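Conserved hypothetical protein, putative anti-sigma factor (Parabacteroides distasonis, PDB 4M0N) probably antagonises a sigma factor, and is here the part of a predicted membrane protein that holds the FecR and FecR C-terminal regions. Local coordinates at residues 34-39 with 53-58; 47-52 with 60-65; 158-163 with 172-177. The protein carries 1 engineered substitution. All blocks are in the same frame, centred on the assembly; numbering follows the deposited sequence.

Interaction 1 (34-39 with 53-58); sequences TLPDGT and TEFTSD
Phe55 reaches out of the loop after strand 48-51 and sets its ring against three consecutive residues, Leu35, Pro36 and Asp37, of the tight turn that links strands 31-34 and 40-43. Its CE2 and the neighbouring CD2 do most of the touching, with CZ reaching Leu35. Asp37 meets this part of the ring closely: its OD1 lies near the ring plane, 3.6 Å from Phe55 CE2, where the electropositive C-H rim suits a carboxylate oxygen. The carboxylate and ring planes stand steeply to each other, 75° apart. CD1 of Leu35 also arrives at the edge, 4.2 Å from Phe55 CZ, whereas Pro36 CD comes in obliquely, 4.0 Å from Phe55 CE2. The proline has a second neighbour, its CG lying 3.3 Å from the carbonyl O of Thr53.

Asp37 CG sits between the backbone N and the carbonyl carbon (chi1 66°), and the two oxygens it carries then bond to Thr39. OD1 accepts from Thr39 N at 2.9 Å, the donor standing well above the carboxylate plane, and OD2 takes the Thr39 OG1 proton at 2.7 Å on its syn side. OD2 also pairs with Arg60, while Thr39 OG1 is bonded to Met73 N as well. The acid is thus held from several directions, and its several partners probably limit its rotation beside the ring edge.

Pro36 suits the second position of the turn because its phi of -57° is already the one required, and Gly38 accepts a positive phi after Asp37. Leu35 to Gly38 form a type I beta turn, which Gly38 extends into a type I turn with a G1 bulge, overlapped by an Asx turn at Asp37: a hairpin connection of the FecR region, against which Phe55 of the neighbouring loop packs.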
loop_
_atom_site.group_PDB
_atom_site.type_symbol
_atom_site.label_atom_id
_atom_site.label_comp_id
_atom_site.label_asym_id
_atom_site.label_seq_id
_atom_site.Cartn_x
_atom_site.Cartn_y
_atom_site.Cartn_z
ATOM N N THR A 34 0.707 12.500 13.753
ATOM C CA THR A 34 -0.075 13.648 13.436
ATOM C C THR A 34 0.881 14.725 12.938
ATOM O O THR A 34 1.842 15.100 13.629
ATOM C CB THR A 34 -0.879 14.124 14.638
ATOM O OG1 THR A 34 -1.677 13.041 15.097
ATOM C CG2 THR A 34 -1.773 15.247 14.258
ATOM N N LEU A 35 0.607 15.226 11.742
ATOM C CA LEU A 35 1.425 16.271 11.162
ATOM C C LEU A 35 1.115 17.659 11.740
ATOM O O LEU A 35 0.094 17.855 12.400
ATOM C CB LEU A 35 1.244 16.264 9.640
ATOM C CG LEU A 35 1.740 14.999 8.957
ATOM C CD1 LEU A 35 1.422 15.047 7.474
ATOM C CD2 LEU A 35 3.236 14.819 9.165
ATOM N N PRO A 36 1.994 18.639 11.486
ATOM C CA PRO A 36 1.816 19.992 12.046
ATOM C C PRO A 36 0.502 20.677 11.692
ATOM O O PRO A 36 0.070 21.580 12.415
ATOM C CB PRO A 36 2.982 20.771 11.436
ATOM C CG PRO A 36 4.013 19.741 11.161
ATOM C CD PRO A 36 3.260 18.528 10.738
ATOM N N ASP A 37 -0.107 20.289 10.570
ATOM C CA ASP A 37 -1.388 20.843 10.158
ATOM C C ASP A 37 -2.578 20.075 10.750
ATOM O O ASP A 37 -3.725 20.394 10.436
ATOM C CB ASP A 37 -1.500 20.800 8.621
ATOM C CG ASP A 37 -1.552 19.382 8.084
ATOM O OD1 ASP A 37 -1.066 18.483 8.796
ATOM O OD2 ASP A 37 -2.099 19.167 6.968
ATOM N N GLY A 38 -2.312 19.024 11.527
ATOM C CA GLY A 38 -3.388 18.196 12.083
ATOM C C GLY A 38 -3.753 16.974 11.251
ATOM O O GLY A 38 -4.603 16.179 11.650
ATOM N N THR A 39 -3.141 16.827 10.073
ATOM C CA THR A 39 -3.323 15.648 9.261
ATOM C C THR A 39 -2.797 14.416 9.990
ATOM O O THR A 39 -1.700 14.440 10.533
ATOM C CB THR A 39 -2.596 15.830 7.910
ATOM O OG1 THR A 39 -3.296 16.808 7.127
ATOM C CG2 THR A 39 -2.478 14.483 7.151
ATOM N N THR A 53 8.948 20.021 10.075
ATOM C CA THR A 53 8.336 20.249 11.398
ATOM C C THR A 53 7.323 21.429 11.378
ATOM O O THR A 53 6.512 21.570 12.282
ATOM C CB THR A 53 9.419 20.370 12.484
ATOM O OG1 THR A 53 10.405 21.298 12.048
ATOM C CG2 THR A 53 10.082 18.979 12.721
ATOM N N GLU A 54 7.368 22.245 10.330
ATOM C CA GLU A 54 6.373 23.283 10.071
ATOM C C GLU A 54 6.137 23.371 8.562
ATOM O O GLU A 54 7.100 23.306 7.801
ATOM C CB GLU A 54 6.906 24.620 10.604
ATOM C CG GLU A 54 5.979 25.816 10.475
ATOM C CD GLU A 54 6.410 26.969 11.380
ATOM O OE1 GLU A 54 7.336 26.776 12.198
ATOM O OE2 GLU A 54 5.823 28.068 11.286
ATOM N N PHE A 55 4.883 23.525 8.134
ATOM C CA PHE A 55 4.563 23.702 6.720
ATOM C C PHE A 55 4.635 25.217 6.452
ATOM O O PHE A 55 3.679 25.949 6.724
ATOM C CB PHE A 55 3.155 23.178 6.383
ATOM C CG PHE A 55 3.033 21.674 6.387
ATOM C CD1 PHE A 55 3.835 20.903 5.552
ATOM C CD2 PHE A 55 2.070 21.032 7.167
ATOM C CE1 PHE A 55 3.693 19.517 5.515
ATOM C CE2 PHE A 55 1.944 19.649 7.151
ATOM C CZ PHE A 55 2.748 18.903 6.331
ATOM N N THR A 56 5.774 25.682 5.959
ATOM C CA THR A 56 5.990 27.124 5.773
ATOM C C THR A 56 5.684 27.608 4.353
ATOM O O THR A 56 5.588 28.817 4.119
ATOM C CB THR A 56 7.434 27.532 6.139
ATOM O OG1 THR A 56 8.365 26.776 5.356
ATOM C CG2 THR A 56 7.699 27.293 7.623
ATOM N N SER A 57 5.538 26.682 3.404
ATOM C CA SER A 57 5.324 27.078 2.010
ATOM C C SER A 57 3.826 27.232 1.723
ATOM O O SER A 57 3.009 27.135 2.640
ATOM C CB SER A 57 5.967 26.062 1.072
ATOM O OG SER A 57 5.324 24.816 1.184
ATOM N N ASP A 58 3.476 27.490 0.460
ATOM C CA ASP A 58 2.069 27.563 0.035
ATOM C C ASP A 58 1.442 26.175 -0.198
ATOM O O ASP A 58 0.265 26.063 -0.568
ATOM C CB ASP A 58 1.933 28.392 -1.247
ATOM C CG ASP A 58 2.707 27.799 -2.422
ATOM O OD1 ASP A 58 3.901 27.470 -2.247
ATOM O OD2 ASP A 58 2.121 27.661 -3.519
#

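Interaction 2 (47-52 with 60-65)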
loop_
_atom_site.group_PDB
_atom_site.type_symbol
_atom_site.label_atom_id
_atom_site.label_comp_id
_atom_site.label_asym_id
_atom_site.label_seq_id
_atom_site.Cartn_x
_atom_site.Cartn_y
_atom_site.Cartn_z
ATOM N N THR A 47 7.673 1.392 5.499
ATOM C CA THR A 47 7.461 2.714 4.912
ATOM C C THR A 47 8.340 3.781 5.500
ATOM O O THR A 47 8.654 3.757 6.686
ATOM C CB THR A 47 6.005 3.105 5.121
ATOM O OG1 THR A 47 5.199 2.083 4.540
ATOM C CG2 THR A 47 5.680 4.445 4.551
ATOM N N VAL A 48 8.693 4.735 4.646
ATOM C CA VAL A 48 9.432 5.936 5.036
ATOM C C VAL A 48 8.656 7.152 4.608
ATOM O O VAL A 48 8.121 7.175 3.480
ATOM C CB VAL A 48 10.782 6.041 4.324
ATOM C CG1 VAL A 48 11.590 7.188 4.924
ATOM C CG2 VAL A 48 11.530 4.733 4.390
ATOM N N MET A 49 8.585 8.143 5.499
ATOM C CA MET A 49 7.987 9.412 5.198
ATOM C C MET A 49 8.861 10.564 5.733
ATOM O O MET A 49 9.379 10.509 6.862
ATOM C CB MET A 49 6.539 9.503 5.724
ATOM C CG MET A 49 5.890 10.849 5.436
ATOM S SD MET A 49 4.154 10.946 5.918
ATOM C CE MET A 49 4.278 10.959 7.690
ATOM N N ARG A 50 8.987 11.600 4.910
ATOM C CA ARG A 50 9.785 12.790 5.187
ATOM C C ARG A 50 8.835 13.970 5.168
ATOM O O ARG A 50 8.045 14.125 4.224
ATOM C CB ARG A 50 10.821 12.891 4.037
ATOM C CG ARG A 50 12.121 13.608 4.206
ATOM C CD ARG A 50 12.936 13.339 2.921
ATOM N NE ARG A 50 13.328 11.925 2.862
ATOM C CZ ARG A 50 12.960 10.998 1.975
ATOM N NH1 ARG A 50 12.162 11.257 0.946
ATOM N NH2 ARG A 50 13.419 9.758 2.142
ATOM N N TYR A 51 8.876 14.789 6.218
ATOM C CA TYR A 51 7.979 15.940 6.344
ATOM C C TYR A 51 8.694 17.002 7.148
ATOM O O TYR A 51 9.643 16.683 7.889
ATOM C CB TYR A 51 6.655 15.535 7.003
ATOM C CG TYR A 51 6.782 14.955 8.413
ATOM C CD1 TYR A 51 6.994 13.607 8.600
ATOM C CD2 TYR A 51 6.624 15.755 9.541
ATOM C CE1 TYR A 51 7.104 13.052 9.861
ATOM C CE2 TYR A 51 6.719 15.208 10.822
ATOM C CZ TYR A 51 6.945 13.845 10.966
ATOM O OH TYR A 51 7.056 13.245 12.207
ATOM N N PRO A 52 8.267 18.262 6.988
ATOM C CA PRO A 52 8.857 19.387 7.700
ATOM C C PRO A 52 8.207 19.543 9.085
ATOM O O PRO A 52 7.032 19.253 9.258
ATOM C CB PRO A 52 8.535 20.554 6.781
ATOM C CG PRO A 52 7.199 20.227 6.225
ATOM C CD PRO A 52 7.104 18.705 6.181
ATOM N N ARG A 60 1.370 22.043 1.508
ATOM C CA ARG A 60 1.754 21.146 2.563
ATOM C C ARG A 60 2.319 19.900 1.874
ATOM O O ARG A 60 1.554 19.056 1.446
ATOM C CB ARG A 60 0.519 20.773 3.374
ATOM C CG ARG A 60 -0.067 21.939 4.145
ATOM C CD ARG A 60 -1.377 21.558 4.811
ATOM N NE ARG A 60 -2.455 21.450 3.854
ATOM C CZ ARG A 60 -3.623 20.841 4.076
ATOM N NH1 ARG A 60 -3.876 20.243 5.228
ATOM N NH2 ARG A 60 -4.572 20.853 3.150
ATOM N N LEU A 61 3.644 19.794 1.794
ATOM C CA LEU A 61 4.304 18.717 1.046
ATOM C C LEU A 61 4.962 17.685 1.944
ATOM O O LEU A 61 5.727 18.036 2.835
ATOM C CB LEU A 61 5.388 19.309 0.144
ATOM C CG LEU A 61 6.219 18.301 -0.664
ATOM C CD1 LEU A 61 5.367 17.708 -1.764
ATOM C CD2 LEU A 61 7.422 19.033 -1.232
ATOM N N VAL A 62 4.672 16.411 1.696
ATOM C CA VAL A 62 5.389 15.307 2.309
ATOM C C VAL A 62 5.874 14.366 1.192
ATOM O O VAL A 62 5.337 14.379 0.061
ATOM C CB VAL A 62 4.584 14.594 3.407
ATOM C CG1 VAL A 62 4.064 15.603 4.439
ATOM C CG2 VAL A 62 3.446 13.762 2.835
ATOM N N GLU A 63 6.946 13.639 1.484
ATOM C CA GLU A 63 7.496 12.643 0.565
ATOM C C GLU A 63 7.374 11.302 1.224
ATOM O O GLU A 63 7.611 11.170 2.426
ATOM C CB GLU A 63 8.968 12.913 0.219
ATOM C CG GLU A 63 9.188 14.125 -0.677
ATOM C CD GLU A 63 10.665 14.377 -0.968
ATOM O OE1 GLU A 63 11.523 13.806 -0.284
ATOM O OE2 GLU A 63 10.952 15.176 -1.869
ATOM N N MET A 64 6.967 10.293 0.461
ATOM C CA MET A 64 6.761 9.007 1.034
ATOM C C MET A 64 7.119 7.906 0.062
ATOM O O MET A 64 6.914 8.032 -1.144
ATOM C CB MET A 64 5.292 8.888 1.464
ATOM C CG MET A 64 5.005 7.655 2.281
ATOM S SD MET A 64 4.478 6.194 1.367
ATOM C CE MET A 64 2.918 6.811 0.721
ATOM N N GLU A 65 7.685 6.836 0.595
ATOM C CA GLU A 65 7.890 5.599 -0.105
ATOM C C GLU A 65 7.451 4.466 0.802
ATOM O O GLU A 65 7.878 4.388 1.977
ATOM C CB GLU A 65 9.366 5.475 -0.507
ATOM C CG GLU A 65 9.709 4.230 -1.286
ATOM C CD GLU A 65 9.980 3.057 -0.377
ATOM O OE1 GLU A 65 10.855 3.166 0.540
ATOM O OE2 GLU A 65 9.342 2.028 -0.580
#
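Arg50 and Glu63 face each other across two antiparallel strands and are joined by both backbone and side chain. The backbone bonds come first: Arg50 N to Glu63 O (2.9 Å) and Glu63 N to Arg50 O (3.0 Å) close one hydrogen-bonded pair, and Val48 with Glu65 makes the other, Val48 N to Glu65 O being 2.8 Å. Between them Met49 and Met64 form a non-hydrogen-bonded pair, where CA-H groups approach carbonyl oxygens.

The salt bridge runs from Arg50 NH1 to Glu63 OE1 at 2.9 Å. The oxygen lies near the guanidinium plane and is met on its anti side, with the two planes 78° apart. The arginine chain bends at chi3 (-69°), which sets NE, and NE pairs with Glu22 of strand 21-24.

Apolar contacts gather on the opposite face. Val62 CG1 lies 3.6 Å from Tyr51 CB, Met49 SD touches Val62 CG2 at 4.2 Å, and Thr47 CG2 sits 3.8 Å from Met64 SD. Met49 and Val62 also meet Phe70 of strand 67-72.

Near the magnesium ion, Glu65 is held by Gln102 N through OE2. The chemistry implies a two-faced hairpin: one charged pair, beside Val48 and Glu65, lies on the more accessible side, while thioethers and methyl groups seal the other toward the neighbouring sheet.

Interaction 3 (158-163 with 172-177)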
loop_
_atom_site.group_PDB
_atom_site.type_symbol
_atom_site.label_atom_id
_atom_site.label_comp_id
_atom_site.label_asym_id
_atom_site.label_seq_id
_atom_site.Cartn_x
_atom_site.Cartn_y
_atom_site.Cartn_z
ATOM N N GLY A 158 -5.096 -4.429 11.007
ATOM C CA GLY A 158 -4.455 -5.727 10.882
ATOM C C GLY A 158 -5.100 -6.673 9.885
ATOM O O GLY A 158 -4.858 -7.874 9.914
ATOM N N GLY A 159 -5.915 -6.140 8.989
ATOM C CA GLY A 159 -6.467 -6.932 7.924
ATOM C C GLY A 159 -5.593 -6.991 6.675
ATOM O O GLY A 159 -4.708 -6.162 6.457
ATOM N N LEU A 160 -5.841 -8.026 5.900
ATOM C CA LEU A 160 -5.347 -8.186 4.541
ATOM C C LEU A 160 -6.544 -8.244 3.627
ATOM O O LEU A 160 -7.559 -8.830 3.969
ATOM C CB LEU A 160 -4.563 -9.496 4.402
ATOM C CG LEU A 160 -3.266 -9.577 5.191
ATOM C CD1 LEU A 160 -2.752 -11.013 5.244
ATOM C CD2 LEU A 160 -2.209 -8.651 4.597
ATOM N N TYR A 161 -6.432 -7.601 2.469
ATOM C CA TYR A 161 -7.490 -7.661 1.482
ATOM C C TYR A 161 -6.866 -7.909 0.117
ATOM O O TYR A 161 -6.017 -7.120 -0.336
ATOM C CB TYR A 161 -8.253 -6.334 1.473
ATOM C CG TYR A 161 -9.246 -6.190 0.341
ATOM C CD1 TYR A 161 -10.224 -7.153 0.105
ATOM C CD2 TYR A 161 -9.203 -5.092 -0.497
ATOM C CE1 TYR A 161 -11.137 -7.001 -0.929
ATOM C CE2 TYR A 161 -10.112 -4.929 -1.521
ATOM C CZ TYR A 161 -11.080 -5.877 -1.734
ATOM O OH TYR A 161 -11.976 -5.729 -2.758
ATOM N N PHE A 162 -7.288 -8.996 -0.517
ATOM C CA PHE A 162 -6.804 -9.333 -1.852
ATOM C C PHE A 162 -8.000 -9.423 -2.767
ATOM O O PHE A 162 -8.995 -10.050 -2.447
ATOM C CB PHE A 162 -6.005 -10.634 -1.849
ATOM C CG PHE A 162 -4.899 -10.660 -0.824
ATOM C CD1 PHE A 162 -3.940 -9.652 -0.781
ATOM C CD2 PHE A 162 -4.822 -11.691 0.100
ATOM C CE1 PHE A 162 -2.915 -9.672 0.159
ATOM C CE2 PHE A 162 -3.800 -11.713 1.038
ATOM C CZ PHE A 162 -2.850 -10.712 1.069
ATOM N N ASN A 163 -7.912 -8.734 -3.886
ATOM C CA ASN A 163 -8.953 -8.789 -4.888
ATOM C C ASN A 163 -8.260 -8.940 -6.219
ATOM O O ASN A 163 -7.786 -7.970 -6.784
ATOM C CB ASN A 163 -9.815 -7.539 -4.835
ATOM C CG ASN A 163 -10.928 -7.548 -5.876
ATOM O OD1 ASN A 163 -11.340 -8.605 -6.375
ATOM N ND2 ASN A 163 -11.432 -6.367 -6.197
ATOM N N HIS A 172 4.848 -9.995 -1.054
ATOM C CA HIS A 172 5.495 -8.809 -0.489
ATOM C C HIS A 172 4.699 -8.247 0.701
ATOM O O HIS A 172 5.277 -7.917 1.723
ATOM C CB HIS A 172 5.650 -7.756 -1.562
ATOM C CG HIS A 172 6.806 -8.002 -2.473
ATOM N ND1 HIS A 172 7.483 -6.982 -3.110
ATOM C CD2 HIS A 172 7.428 -9.150 -2.829
ATOM C CE1 HIS A 172 8.466 -7.496 -3.833
ATOM N NE2 HIS A 172 8.453 -8.810 -3.682
ATOM N N ASP A 173 3.374 -8.196 0.588
ATOM C CA ASP A 173 2.534 -7.765 1.708
ATOM C C ASP A 173 2.733 -8.644 2.927
ATOM O O ASP A 173 2.816 -8.157 4.075
ATOM C CB ASP A 173 1.047 -7.802 1.371
ATOM C CG ASP A 173 0.628 -6.740 0.383
ATOM O OD1 ASP A 173 1.396 -5.801 0.133
ATOM O OD2 ASP A 173 -0.511 -6.853 -0.112
ATOM N N LEU A 174 2.790 -9.956 2.702
ATOM C CA LEU A 174 2.983 -10.880 3.819
ATOM C C LEU A 174 4.344 -10.714 4.471
ATOM O O LEU A 174 4.450 -10.640 5.718
ATOM C CB LEU A 174 2.781 -12.330 3.381
ATOM C CG LEU A 174 1.403 -12.716 2.814
ATOM C CD1 LEU A 174 1.386 -14.207 2.503
ATOM C CD2 LEU A 174 0.249 -12.348 3.721
ATOM N N GLU A 175 5.385 -10.623 3.654
ATOM C CA GLU A 175 6.718 -10.412 4.200
ATOM C C GLU A 175 6.793 -9.171 5.073
ATOM O O GLU A 175 7.371 -9.177 6.171
ATOM C CB GLU A 175 7.767 -10.275 3.094
ATOM C CG GLU A 175 8.020 -11.512 2.280
ATOM C CD GLU A 175 9.157 -11.291 1.309
ATOM O OE1 GLU A 175 8.973 -10.488 0.367
ATOM O OE2 GLU A 175 10.207 -11.923 1.501
ATOM N N ARG A 176 6.183 -8.091 4.602
ATOM C CA ARG A 176 6.194 -6.852 5.345
ATOM C C ARG A 176 5.335 -6.869 6.619
ATOM O O ARG A 176 5.732 -6.337 7.655
ATOM C CB ARG A 176 5.730 -5.722 4.431
ATOM C CG ARG A 176 6.765 -5.390 3.389
ATOM C CD ARG A 176 6.395 -4.107 2.648
ATOM N NE ARG A 176 5.230 -4.306 1.803
ATOM C CZ ARG A 176 5.247 -4.432 0.475
ATOM N NH1 ARG A 176 6.371 -4.388 -0.202
ATOM N NH2 ARG A 176 4.106 -4.634 -0.183
ATOM N N MET A 177 4.166 -7.485 6.524
ATOM C CA MET A 177 3.262 -7.582 7.673
ATOM C C MET A 177 3.829 -8.421 8.783
ATOM O O MET A 177 3.742 -8.020 9.944
ATOM C CB MET A 177 1.914 -8.193 7.282
ATOM C CG MET A 177 0.981 -8.421 8.479
ATOM S SD MET A 177 -0.735 -8.687 7.970
ATOM C CE MET A 177 -1.301 -7.055 7.440
#
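Strand 159-162 and helix 172-177 run almost exactly antiparallel (174°) with their axes 10.7 Å apart, a spacing bridged mainly by side chains. Leu160 is the central one. It points at the helix and divides its two methyls between helix residues one turn apart: CD1 lies 3.6 Å from Leu174 CD2, and CD2 lies 3.4 Å from Met177 CE. The second distance is tighter than usual for two carbons. The two leucines cross at about a right angle, whereas Leu160 and Met177 meet obliquely.

Met177 starts out with CG anti to the backbone N and runs on extended until chi3 (-73°) turns CE aside. That methyl reaches Gly159 O at 3.7 Å as well as the leucine, while SD rests 3.7 Å from Leu160 CD2. A long, unbranched thioether is suited to spanning such a gap. Gly158, with its positive phi, begins the segment in a conformation that favours glycine.

Farther along the strand, Phe162 presents its rim. Asp173 OD2 lies in the ring plane, 3.7 Å from Phe162 CE1, and the carboxylate is only 12° from coplanar with the ring, so a partly negative oxygen faces the C-H edge. The other oxygen, OD1, is occupied by Arg176 NH2 at 3.0 Å and by Lys99, which holds the carboxylate from the side of the FecR region and probably stabilises its charge. Leu174 CD2 is a more distant neighbour of the same ring, near its plane.

Strand 159-166 pairs with strand 193-199, and Leu160 and Leu174 also meet Val206 of helix 203-214. The contact forms part of the apolar packing between strand and helices of an alpha/beta layer in the FecR C-terminal region, assigned to the secretin N0 clan.

How the interactions relate
Interactions 1 and 2 belong to one region: their segments alternate along the chain, and they touch through the Asp37 to Arg60 salt bridge and through Leu35 against Tyr51. Interaction 1 is a surface contact of two loops, its few apolar touches supplemented by a carboxylate, whereas interaction 2 is a partly buried hairpin held by a regular ladder of backbone bonds. Interaction 3 lies on the opposite side of the chain's centre, its centre about 30 Å from that of interaction 1 and about 22 Å from that of interaction 2. Also partly buried, it joins strand to helix in the C-terminal region and relies on apolar side chains, with one carboxylate at a ring edge.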